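Local coordinates for phenolpthiocerol synthesis type-I polyketide synthase ppsA (Mycobacterium bovis, PDB 7AKC), which probably extends long-chain or hydroxyphenyl fatty acyl starters toward the lipid core of phthiocerols and phenolphthiocerols, and is represented here by its acyltransferase domain, at residues M90-T95 with A118-G123; G114-A119 with L131-T136; A151-D156 with E161-D166; V170-Y175 with R179-A184. All coordinates share one frame; numbering follows the deposited sequence.

Interaction 1. Residues M90-T95 with A118-G123; sequences MQLALT and AAVVAG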
loop_
_atom_site.group_PDB
_atom_site.type_symbol
_atom_site.label_atom_id
_atom_site.label_comp_id
_atom_site.label_asym_id
_atom_site.label_seq_id
_atom_site.Cartn_x
_atom_site.Cartn_y
_atom_site.Cartn_z
ATOM N N MET A 90 -0.793 1.807 -15.586
ATOM C CA MET A 90 -2.249 1.813 -15.535
ATOM C C MET A 90 -2.753 2.831 -14.511
ATOM O O MET A 90 -3.718 3.526 -14.793
ATOM C CB MET A 90 -2.750 0.402 -15.193
ATOM C CG MET A 90 -4.232 0.251 -15.270
ATOM S SD MET A 90 -4.813 -0.139 -16.942
ATOM C CE MET A 90 -6.529 -0.240 -16.607
ATOM N N GLN A 91 -2.076 2.967 -13.361
ATOM C CA GLN A 91 -2.453 3.943 -12.331
ATOM C C GLN A 91 -2.298 5.391 -12.852
ATOM O O GLN A 91 -3.227 6.184 -12.743
ATOM C CB GLN A 91 -1.647 3.719 -11.040
ATOM C CG GLN A 91 -2.113 2.501 -10.229
ATOM C CD GLN A 91 -1.115 2.133 -9.152
ATOM O OE1 GLN A 91 0.083 2.347 -9.297
ATOM N NE2 GLN A 91 -1.574 1.587 -8.027
ATOM N N LEU A 92 -1.152 5.699 -13.475
ATOM C CA LEU A 92 -0.885 7.025 -14.018
ATOM C C LEU A 92 -1.822 7.375 -15.175
ATOM O O LEU A 92 -2.253 8.529 -15.271
ATOM C CB LEU A 92 0.582 7.156 -14.464
ATOM C CG LEU A 92 1.646 7.035 -13.365
ATOM C CD1 LEU A 92 3.027 7.272 -13.939
ATOM C CD2 LEU A 92 1.376 8.008 -12.195
ATOM N N ALA A 93 -2.170 6.391 -16.022
ATOM C CA ALA A 93 -3.073 6.665 -17.142
ATOM C C ALA A 93 -4.539 6.771 -16.705
ATOM O O ALA A 93 -5.278 7.602 -17.261
ATOM C CB ALA A 93 -2.895 5.646 -18.268
ATOM N N LEU A 94 -4.958 5.964 -15.713
ATOM C CA LEU A 94 -6.325 6.042 -15.199
ATOM C C LEU A 94 -6.510 7.358 -14.450
ATOM O O LEU A 94 -7.562 7.977 -14.593
ATOM C CB LEU A 94 -6.690 4.877 -14.271
ATOM C CG LEU A 94 -6.922 3.513 -14.907
ATOM C CD1 LEU A 94 -7.046 2.431 -13.825
ATOM C CD2 LEU A 94 -8.118 3.515 -15.824
ATOM N N THR A 95 -5.474 7.827 -13.715
ATOM C CA THR A 95 -5.510 9.109 -13.012
ATOM C C THR A 95 -5.783 10.256 -13.998
ATOM O O THR A 95 -6.588 11.129 -13.690
ATOM C CB THR A 95 -4.194 9.373 -12.278
ATOM O OG1 THR A 95 -3.968 8.329 -11.335
ATOM C CG2 THR A 95 -4.188 10.721 -11.551
ATOM N N ALA A 118 1.454 7.334 -6.010
ATOM C CA ALA A 118 0.841 8.431 -5.266
ATOM C C ALA A 118 1.840 9.573 -5.167
ATOM O O ALA A 118 1.454 10.718 -5.385
ATOM C CB ALA A 118 0.421 7.969 -3.863
ATOM N N ALA A 119 3.130 9.285 -4.911
ATOM C CA ALA A 119 4.159 10.336 -4.883
ATOM C C ALA A 119 4.295 11.001 -6.227
ATOM O O ALA A 119 4.558 12.202 -6.268
ATOM C CB ALA A 119 5.503 9.777 -4.443
ATOM N N VAL A 120 4.129 10.247 -7.337
ATOM C CA VAL A 120 4.193 10.840 -8.679
ATOM C C VAL A 120 2.993 11.761 -8.924
ATOM O O VAL A 120 3.169 12.871 -9.433
ATOM C CB VAL A 120 4.304 9.760 -9.784
ATOM C CG1 VAL A 120 4.164 10.370 -11.178
ATOM C CG2 VAL A 120 5.619 9.008 -9.674
ATOM N N VAL A 121 1.775 11.291 -8.604
ATOM C CA VAL A 121 0.557 12.083 -8.811
ATOM C C VAL A 121 0.547 13.345 -7.942
ATOM O O VAL A 121 0.085 14.401 -8.386
ATOM C CB VAL A 121 -0.721 11.236 -8.641
ATOM C CG1 VAL A 121 -1.974 12.106 -8.646
ATOM C CG2 VAL A 121 -0.806 10.179 -9.729
ATOM N N ALA A 122 1.137 13.265 -6.747
ATOM C CA ALA A 122 1.241 14.414 -5.853
ATOM C C ALA A 122 2.311 15.431 -6.285
ATOM O O ALA A 122 2.334 16.519 -5.748
ATOM C CB ALA A 122 1.517 13.948 -4.431
ATOM N N GLY A 123 3.185 15.074 -7.226
ATOM C CA GLY A 123 4.236 15.961 -7.698
ATOM C C GLY A 123 5.565 15.825 -6.980
ATOM O O GLY A 123 6.496 16.573 -7.279
#
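Leu92 and Thr95, one helical turn apart, meet Val120 and Val121, a worked example of two helices touching mainly through methyl groups. The apolar contacts come first. CD2 of Leu92 lies 3.8 Å from CG1 of Val120, the two side chains meeting at about a right angle. The same methyl is 3.9 Å from CG2 of Val121, but here the side chains slide past each other in opposite directions. Thr95 and Val121 instead point at one another tip to tip, with Thr95 CG2 3.9 Å from Val121 CG2.

Hydrogen bonds run within each helix. With chi1 at -60°, Thr95 sets its methyl opposite the backbone N and turns OG1 back along its own helix, where it donates to Gln91 O at 2.7 Å. That hydroxyl lies 37° out of the carbonyl plane, while Thr95 N reaches the same oxygen from the opposite face, so two donors grip it. OG1 has a further hydrogen bond with Tyr27 of strand 23-27. Across the interface, the helix holding Val120 and Val121 closes in a Schellman motif: Gly123, at positive phi, sends its N back to Val120 O at 3.1 Å.

The contact joins helices 79-100 and 115-121 of the acyltransferase domain above strand 23-27, whose Tyr27 also touches Val121. Its chemistry implies a division of labour: Thr95 spends its hydroxyl on its own helix and on the sheet and meets Val121 mainly with its methyl, so the helices adhere by dispersion and hydrophobic burial without directional bonds.

Interaction 2. Residues G114-A119 with L131-T136; sequences GEVAAA and LRVTAT
Val116 is the one residue of Gly114-Ala119 that reaches the segment Leu131-Thr136, and its two methyls divide the work. The tight part is valine on valine: Val116 CG2 rests 3.6 Å from Val133 CG1, the side chains crossing obliquely. Because chi1 of Val116 is 170°, CG1 stands opposite the backbone N and CG2 beside it, which spreads the two branches over neighbouring residues of the facing helix. CG1 accordingly lies 3.7 Å from Thr134 OG1. This second meeting is packing, not bonding, since the hydroxyl of Thr134 turns to Gly130 O in its own helix.

Toward solvent the packing thins out. The nearest approach of the exposed Leu131 is its CD2, 7.1 Å from Val116 CG1, and Arg132 leads away to a salt bridge with Asp231. On that outer side Thr136 OG1 hydrogen-bonds to Arg132 O at 3.1 Å, from the face of the carbonyl opposite to that used by Thr136 N.

Gly114, at the start of the first segment, fits the last glycine of a GxSxG sequence, consistent with the nucleophile elbow of acyltransferases. Helix 115-121 thus runs on from that turn with helix 127-141 packed beside it. Ile88 of helix 79-100 touches Val116, while Trp260 of helix 257-265 reaches both Val116 and Val133.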
loop_
_atom_site.group_PDB
_atom_site.type_symbol
_atom_site.label_atom_id
_atom_site.label_comp_id
_atom_site.label_asym_id
_atom_site.label_seq_id
_atom_site.Cartn_x
_atom_site.Cartn_y
_atom_site.Cartn_z
ATOM N N GLY A 114 2.121 1.021 -3.893
ATOM C CA GLY A 114 1.322 2.074 -4.506
ATOM C C GLY A 114 1.729 3.486 -4.124
ATOM O O GLY A 114 1.294 4.446 -4.764
ATOM N N GLU A 115 2.528 3.637 -3.043
ATOM C CA GLU A 115 2.983 4.963 -2.603
ATOM C C GLU A 115 3.904 5.607 -3.657
ATOM O O GLU A 115 3.956 6.829 -3.741
ATOM C CB GLU A 115 3.653 4.890 -1.215
ATOM C CG GLU A 115 4.073 6.256 -0.700
ATOM C CD GLU A 115 4.035 6.311 0.813
ATOM O OE1 GLU A 115 5.100 6.580 1.407
ATOM O OE2 GLU A 115 2.950 6.104 1.399
ATOM N N VAL A 116 4.583 4.811 -4.509
ATOM C CA VAL A 116 5.384 5.403 -5.605
ATOM C C VAL A 116 4.456 6.182 -6.543
ATOM O O VAL A 116 4.712 7.362 -6.827
ATOM C CB VAL A 116 6.215 4.367 -6.392
ATOM C CG1 VAL A 116 6.813 4.994 -7.655
ATOM C CG2 VAL A 116 7.314 3.798 -5.522
ATOM N N ALA A 117 3.364 5.542 -7.001
ATOM C CA ALA A 117 2.446 6.214 -7.932
ATOM C C ALA A 117 1.775 7.421 -7.312
ATOM O O ALA A 117 1.569 8.427 -8.001
ATOM C CB ALA A 117 1.402 5.235 -8.443
ATOM N N ALA A 118 1.454 7.334 -6.010
ATOM C CA ALA A 118 0.841 8.431 -5.266
ATOM C C ALA A 118 1.840 9.573 -5.167
ATOM O O ALA A 118 1.454 10.718 -5.385
ATOM C CB ALA A 118 0.421 7.969 -3.863
ATOM N N ALA A 119 3.130 9.285 -4.911
ATOM C CA ALA A 119 4.159 10.336 -4.883
ATOM C C ALA A 119 4.295 11.001 -6.227
ATOM O O ALA A 119 4.558 12.202 -6.268
ATOM C CB ALA A 119 5.503 9.777 -4.443
ATOM N N LEU A 131 8.854 5.505 -12.208
ATOM C CA LEU A 131 9.163 4.279 -12.943
ATOM C C LEU A 131 10.553 3.757 -12.608
ATOM O O LEU A 131 10.759 2.551 -12.631
ATOM C CB LEU A 131 9.059 4.486 -14.463
ATOM C CG LEU A 131 7.684 4.871 -15.007
ATOM C CD1 LEU A 131 7.723 5.057 -16.488
ATOM C CD2 LEU A 131 6.630 3.865 -14.628
ATOM N N ARG A 132 11.496 4.646 -12.283
ATOM C CA ARG A 132 12.853 4.264 -11.930
ATOM C C ARG A 132 12.843 3.627 -10.546
ATOM O O ARG A 132 13.466 2.581 -10.359
ATOM C CB ARG A 132 13.769 5.478 -11.935
ATOM C CG ARG A 132 15.249 5.114 -11.880
ATOM C CD ARG A 132 15.978 6.247 -11.200
ATOM N NE ARG A 132 17.336 5.885 -10.797
ATOM C CZ ARG A 132 18.159 6.705 -10.147
ATOM N NH1 ARG A 132 19.389 6.314 -9.840
ATOM N NH2 ARG A 132 17.759 7.928 -9.805
ATOM N N VAL A 133 12.083 4.194 -9.592
ATOM C CA VAL A 133 11.957 3.571 -8.269
ATOM C C VAL A 133 11.314 2.180 -8.421
ATOM O O VAL A 133 11.833 1.214 -7.888
ATOM C CB VAL A 133 11.166 4.457 -7.273
ATOM C CG1 VAL A 133 10.881 3.700 -5.981
ATOM C CG2 VAL A 133 11.929 5.732 -6.978
ATOM N N THR A 134 10.267 2.089 -9.255
ATOM C CA THR A 134 9.542 0.848 -9.498
ATOM C C THR A 134 10.454 -0.218 -10.049
ATOM O O THR A 134 10.532 -1.283 -9.462
ATOM C CB THR A 134 8.324 1.089 -10.413
ATOM O OG1 THR A 134 7.502 2.102 -9.817
ATOM C CG2 THR A 134 7.499 -0.179 -10.592
ATOM N N ALA A 135 11.205 0.092 -11.126
ATOM C CA ALA A 135 12.131 -0.853 -11.734
ATOM C C ALA A 135 13.285 -1.218 -10.808
ATOM O O ALA A 135 13.618 -2.392 -10.725
ATOM C CB ALA A 135 12.650 -0.315 -13.084
ATOM N N THR A 136 13.884 -0.245 -10.106
ATOM C CA THR A 136 15.003 -0.516 -9.196
ATOM C C THR A 136 14.563 -1.471 -8.069
ATOM O O THR A 136 15.107 -2.567 -7.936
ATOM C CB THR A 136 15.616 0.804 -8.678
ATOM O OG1 THR A 136 16.315 1.442 -9.723
ATOM C CG2 THR A 136 16.547 0.600 -7.506
#

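Interaction 3. Residues A151-D156 with E161-D166; sequences ALLELD and EALIAD. With NA (sodium ion), chain B.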
loop_
_atom_site.group_PDB
_atom_site.type_symbol
_atom_site.label_atom_id
_atom_site.label_comp_id
_atom_site.label_asym_id
_atom_site.label_seq_id
_atom_site.Cartn_x
_atom_site.Cartn_y
_atom_site.Cartn_z
ATOM N N ALA A 151 -1.025 -12.926 4.664
ATOM C CA ALA A 151 -2.338 -13.485 5.023
ATOM C C ALA A 151 -3.180 -12.363 5.584
ATOM O O ALA A 151 -2.692 -11.587 6.401
ATOM C CB ALA A 151 -2.218 -14.610 6.041
ATOM N N LEU A 152 -4.443 -12.317 5.167
ATOM C CA LEU A 152 -5.428 -11.371 5.658
ATOM C C LEU A 152 -6.098 -12.054 6.828
ATOM O O LEU A 152 -6.725 -13.120 6.657
ATOM C CB LEU A 152 -6.463 -11.086 4.566
ATOM C CG LEU A 152 -7.624 -10.171 5.006
ATOM C CD1 LEU A 152 -7.113 -8.789 5.508
ATOM C CD2 LEU A 152 -8.674 -10.029 3.874
ATOM N N LEU A 153 -5.967 -11.482 8.023
ATOM C CA LEU A 153 -6.548 -12.067 9.223
ATOM C C LEU A 153 -7.715 -11.219 9.718
ATOM O O LEU A 153 -7.616 -9.971 9.745
ATOM C CB LEU A 153 -5.480 -12.102 10.339
ATOM C CG LEU A 153 -4.115 -12.689 9.955
ATOM C CD1 LEU A 153 -3.198 -12.710 11.144
ATOM C CD2 LEU A 153 -4.248 -14.084 9.337
ATOM N N GLU A 154 -8.800 -11.866 10.166
ATOM C CA GLU A 154 -9.923 -11.139 10.734
ATOM C C GLU A 154 -9.649 -11.016 12.251
ATOM O O GLU A 154 -10.356 -11.581 13.114
ATOM C CB GLU A 154 -11.281 -11.803 10.389
ATOM C CG GLU A 154 -11.499 -12.044 8.897
ATOM C CD GLU A 154 -11.423 -10.867 7.938
ATOM O OE1 GLU A 154 -11.815 -9.745 8.340
ATOM O OE2 GLU A 154 -10.986 -11.071 6.777
ATOM N N LEU A 155 -8.581 -10.291 12.555
ATOM C CA LEU A 155 -8.122 -9.968 13.908
ATOM C C LEU A 155 -7.708 -8.515 13.926
ATOM O O LEU A 155 -7.167 -7.998 12.924
ATOM C CB LEU A 155 -6.844 -10.789 14.254
ATOM C CG LEU A 155 -6.948 -12.304 14.209
ATOM C CD1 LEU A 155 -5.583 -12.920 14.463
ATOM C CD2 LEU A 155 -8.028 -12.863 15.182
ATOM N N ASP A 156 -7.882 -7.879 15.112
ATOM C CA ASP A 156 -7.405 -6.530 15.255
ATOM C C ASP A 156 -5.847 -6.518 15.362
ATOM O O ASP A 156 -5.231 -7.590 15.430
ATOM C CB ASP A 156 -8.128 -5.831 16.391
ATOM C CG ASP A 156 -7.908 -6.365 17.801
ATOM O OD1 ASP A 156 -6.871 -7.008 18.040
ATOM O OD2 ASP A 156 -8.740 -6.061 18.676
ATOM N N GLU A 161 -0.490 -8.864 16.656
ATOM C CA GLU A 161 0.883 -8.770 17.178
ATOM C C GLU A 161 1.135 -9.892 18.194
ATOM O O GLU A 161 2.194 -10.497 18.177
ATOM C CB GLU A 161 1.177 -7.417 17.814
ATOM C CG GLU A 161 1.126 -6.272 16.822
ATOM C CD GLU A 161 2.390 -6.098 15.989
ATOM O OE1 GLU A 161 3.143 -7.074 15.790
ATOM O OE2 GLU A 161 2.604 -4.969 15.503
ATOM N N ALA A 162 0.139 -10.208 18.991
ATOM C CA ALA A 162 0.256 -11.241 20.007
ATOM C C ALA A 162 0.408 -12.608 19.320
ATOM O O ALA A 162 1.242 -13.393 19.733
ATOM C CB ALA A 162 -0.966 -11.224 20.908
ATOM N N LEU A 163 -0.397 -12.879 18.285
ATOM C CA LEU A 163 -0.292 -14.141 17.552
ATOM C C LEU A 163 1.122 -14.375 16.948
ATOM O O LEU A 163 1.618 -15.532 16.960
ATOM C CB LEU A 163 -1.311 -14.071 16.396
ATOM C CG LEU A 163 -1.165 -15.172 15.302
ATOM C CD1 LEU A 163 -1.571 -16.559 15.883
ATOM C CD2 LEU A 163 -1.944 -14.786 14.071
ATOM N N ILE A 164 1.716 -13.303 16.408
ATOM C CA ILE A 164 2.989 -13.475 15.698
ATOM C C ILE A 164 4.221 -13.095 16.529
ATOM O O ILE A 164 5.332 -13.124 16.002
ATOM C CB ILE A 164 2.962 -12.699 14.387
ATOM C CG1 ILE A 164 2.902 -11.169 14.640
ATOM C CG2 ILE A 164 1.859 -13.208 13.476
ATOM C CD1 ILE A 164 2.893 -10.390 13.389
ATOM N N ALA A 165 4.043 -12.792 17.813
ATOM C CA ALA A 165 5.155 -12.346 18.652
ATOM C C ALA A 165 6.261 -13.411 18.744
ATOM O O ALA A 165 7.426 -13.053 18.892
ATOM C CB ALA A 165 4.643 -11.978 20.046
ATOM N N ASP A 166 5.888 -14.702 18.670
ATOM C CA ASP A 166 6.909 -15.750 18.735
ATOM C C ASP A 166 7.387 -16.220 17.354
ATOM O O ASP A 166 8.080 -17.231 17.288
ATOM C CB ASP A 166 6.482 -16.928 19.615
ATOM C CG ASP A 166 5.076 -17.450 19.359
ATOM O OD1 ASP A 166 4.366 -16.875 18.481
ATOM O OD2 ASP A 166 4.686 -18.459 20.024
HETATM NA NA NA B . 6.903 -11.746 14.617
HETATM O O HOH W 1 8.282 -11.608 16.537
HETATM O O HOH W 2 6.199 -9.611 15.273
HETATM O O HOH W 3 8.984 -10.434 14.422
#
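A single methyl, CD2 of Leu163, makes both side-chain contacts between these segments, touching two leucines that come from either side of a tight turn. Leu153 meets it tip to tip, its CD1 lying 3.8 Å from Leu163 CD2. Leu155 crosses at about a right angle and brings its own CD1 to 4.1 Å from the same methyl. Leu163 reaches them by extending CG opposite its backbone N (chi1 167°). Between the two leucines Glu154 is the centre of an inverse gamma turn, closed by a weak bond of 3.0 Å from Leu155 N to Leu153 O. Asp156 then takes the N-cap position of helix 157-164.

Next to Leu163 the chain changes from apolar packing to ion binding. Ile164 O coordinates a sodium ion at 2.5 Å, joined by three waters and by the carbonyl oxygens of Phe167 and Val170, six oxygens in all. Water 1 also donates to Ala165 O at 2.9 Å, tying the ion's shell to the residue after Ile164.

The contact is the first strand-to-helix packing of a beta-alpha-beta-beta-alpha-beta unit, the ferredoxin-like small subdomain of acyltransferases. Strand 148-153 lies between strands 180-184 and 204-207 of its antiparallel sheet, and helix 157-164 packs on that sheet beside helix 187-199, whose Leu193 and Val197 touch Leu163.

Interaction 4. Residues V170-Y175 with R179-A184; sequences VTLGIY and RQTVIA. With NA (sodium ion), chain B.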
loop_
_atom_site.group_PDB
_atom_site.type_symbol
_atom_site.label_atom_id
_atom_site.label_comp_id
_atom_site.label_asym_id
_atom_site.label_seq_id
_atom_site.Cartn_x
_atom_site.Cartn_y
_atom_site.Cartn_z
ATOM N N VAL A 170 7.949 -13.340 10.954
ATOM C CA VAL A 170 6.630 -12.883 10.522
ATOM C C VAL A 170 6.313 -11.587 11.231
ATOM O O VAL A 170 6.364 -11.538 12.455
ATOM C CB VAL A 170 5.509 -13.911 10.791
ATOM C CG1 VAL A 170 4.170 -13.320 10.365
ATOM C CG2 VAL A 170 5.803 -15.222 10.023
ATOM N N THR A 171 5.914 -10.557 10.462
ATOM C CA THR A 171 5.547 -9.287 11.062
ATOM C C THR A 171 4.202 -8.819 10.568
ATOM O O THR A 171 3.669 -9.318 9.556
ATOM C CB THR A 171 6.697 -8.253 10.821
ATOM O OG1 THR A 171 6.952 -8.169 9.418
ATOM C CG2 THR A 171 7.978 -8.637 11.584
ATOM N N LEU A 172 3.640 -7.830 11.257
ATOM C CA LEU A 172 2.404 -7.200 10.852
ATOM C C LEU A 172 2.804 -6.369 9.622
ATOM O O LEU A 172 3.723 -5.548 9.689
ATOM C CB LEU A 172 1.901 -6.314 11.995
ATOM C CG LEU A 172 0.507 -5.754 11.811
ATOM C CD1 LEU A 172 -0.149 -5.395 13.177
ATOM C CD2 LEU A 172 0.519 -4.514 10.956
ATOM N N GLY A 173 2.211 -6.703 8.498
ATOM C CA GLY A 173 2.531 -6.080 7.220
ATOM C C GLY A 173 1.631 -4.903 6.868
ATOM O O GLY A 173 2.122 -3.919 6.300
ATOM N N ILE A 174 0.305 -5.039 7.059
ATOM C CA ILE A 174 -0.624 -3.941 6.674
ATOM C C ILE A 174 -1.736 -3.788 7.679
ATOM O O ILE A 174 -2.342 -4.777 8.109
ATOM C CB ILE A 174 -1.262 -4.175 5.267
ATOM C CG1 ILE A 174 -0.213 -4.513 4.191
ATOM C CG2 ILE A 174 -2.177 -2.982 4.802
ATOM C CD1 ILE A 174 -0.863 -4.889 2.773
ATOM N N TYR A 175 -1.975 -2.497 8.100
ATOM C CA TYR A 175 -3.102 -2.195 8.971
ATOM C C TYR A 175 -4.260 -1.891 8.011
ATOM O O TYR A 175 -4.333 -0.770 7.482
ATOM C CB TYR A 175 -2.837 -0.974 9.881
ATOM C CG TYR A 175 -1.720 -1.151 10.877
ATOM C CD1 TYR A 175 -0.407 -0.835 10.543
ATOM C CD2 TYR A 175 -1.985 -1.544 12.187
ATOM C CE1 TYR A 175 0.615 -0.920 11.485
ATOM C CE2 TYR A 175 -0.971 -1.629 13.134
ATOM C CZ TYR A 175 0.321 -1.299 12.785
ATOM O OH TYR A 175 1.314 -1.428 13.708
ATOM N N ARG A 179 -10.534 -4.301 12.274
ATOM C CA ARG A 179 -10.722 -5.733 12.496
ATOM C C ARG A 179 -10.070 -6.610 11.422
ATOM O O ARG A 179 -10.407 -7.789 11.330
ATOM C CB ARG A 179 -12.226 -6.046 12.541
ATOM C CG ARG A 179 -12.955 -5.220 13.572
ATOM C CD ARG A 179 -12.822 -5.903 14.918
ATOM N N GLN A 180 -9.215 -6.026 10.574
ATOM C CA GLN A 180 -8.565 -6.768 9.492
ATOM C C GLN A 180 -7.109 -6.373 9.463
ATOM O O GLN A 180 -6.791 -5.193 9.242
ATOM C CB GLN A 180 -9.131 -6.320 8.149
ATOM C CG GLN A 180 -10.476 -6.867 7.764
ATOM C CD GLN A 180 -10.486 -7.005 6.260
ATOM O OE1 GLN A 180 -9.984 -6.129 5.495
ATOM N NE2 GLN A 180 -11.023 -8.112 5.805
ATOM N N THR A 181 -6.216 -7.370 9.556
ATOM C CA THR A 181 -4.792 -7.077 9.580
ATOM C C THR A 181 -4.061 -8.070 8.697
ATOM O O THR A 181 -4.402 -9.251 8.712
ATOM C CB THR A 181 -4.314 -7.232 11.064
ATOM O OG1 THR A 181 -5.131 -6.400 11.905
ATOM C CG2 THR A 181 -2.855 -6.796 11.248
ATOM N N VAL A 182 -3.093 -7.608 7.905
ATOM C CA VAL A 182 -2.322 -8.497 7.042
ATOM C C VAL A 182 -0.973 -8.777 7.678
ATOM O O VAL A 182 -0.311 -7.831 8.140
ATOM C CB VAL A 182 -2.134 -7.843 5.653
ATOM C CG1 VAL A 182 -1.260 -8.716 4.750
ATOM C CG2 VAL A 182 -3.490 -7.562 5.015
ATOM N N ILE A 183 -0.567 -10.045 7.735
ATOM C CA ILE A 183 0.762 -10.443 8.211
ATOM C C ILE A 183 1.634 -10.847 6.977
ATOM O O ILE A 183 1.095 -11.211 5.944
ATOM C CB ILE A 183 0.717 -11.574 9.208
ATOM C CG1 ILE A 183 0.006 -12.822 8.616
ATOM C CG2 ILE A 183 -0.027 -11.070 10.480
ATOM C CD1 ILE A 183 0.121 -14.040 9.533
ATOM N N ALA A 184 2.950 -10.805 7.124
ATOM C CA ALA A 184 3.851 -11.096 6.030
ATOM C C ALA A 184 5.088 -11.800 6.567
ATOM O O ALA A 184 5.590 -11.454 7.630
ATOM C CB ALA A 184 4.244 -9.797 5.311
HETATM NA NA NA B . 6.903 -11.746 14.617
HETATM O O HOH W 2 6.199 -9.611 15.273
HETATM O O HOH W 1 8.282 -11.608 16.537
HETATM O O HOH W 3 8.984 -10.434 14.422
#
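A classic beta bulge interrupts this antiparallel hairpin, with Gly173 and Ile174 together facing Val182. Both amides bond to one oxygen: Gly173 N lies 2.8 Å from Val182 O, and Ile174 N reaches that atom at 3.1 Å, tilted 31° from the carbonyl plane. The return bond, Val182 N to Ile174 O at 2.9 Å, is nearly straight (172°). Farther along, Thr171 and Ala184 form a hydrogen-bonded pair through two reciprocal backbone bonds.

Side chains differ on the two faces. Ile174 and Val182 lie side by side and point the same way, CB to CB 3.8 Å. On the other face Thr181 crosses Leu172 at about a right angle, its CG2 3.6 Å from Leu172 CG, while its hydroxyl bonds to Leu155 O. Leu172 CD2 also sits 3.6 Å above the Tyr175 ring, over its centre. Just before the strand, Val170 O binds the sodium ion at 2.2 Å.

Strand 171-177 is an outermost strand of the four-stranded sheet, and strand 180-184 is flanked on its far side by strand 148-153. Helices 157-164 and 187-199 cover the face bearing Thr181, whereas the side chain of Ile174 touches His111.

The four contacts form two pairs on opposite sides of the chain's centre. Interactions 1 and 2 share Ala118 and Ala119 of helix 115-121, and Gln91 OE1 comes within 3.3 Å of Ala117 CB between them. Interactions 3 and 4 have centres about 7 Å apart and belong to one subdomain: Leu153 N and Thr181 O, 2.8 Å apart, join neighbouring strands, and Ile164 and Val170 bind the same sodium ion. Interactions 2 and 4 come closest between the pairs, about 9 Å at their nearest atoms. Gly114 of the probable nucleophile elbow belongs to interaction 2, and Ile174 of interaction 4 lies near that motif.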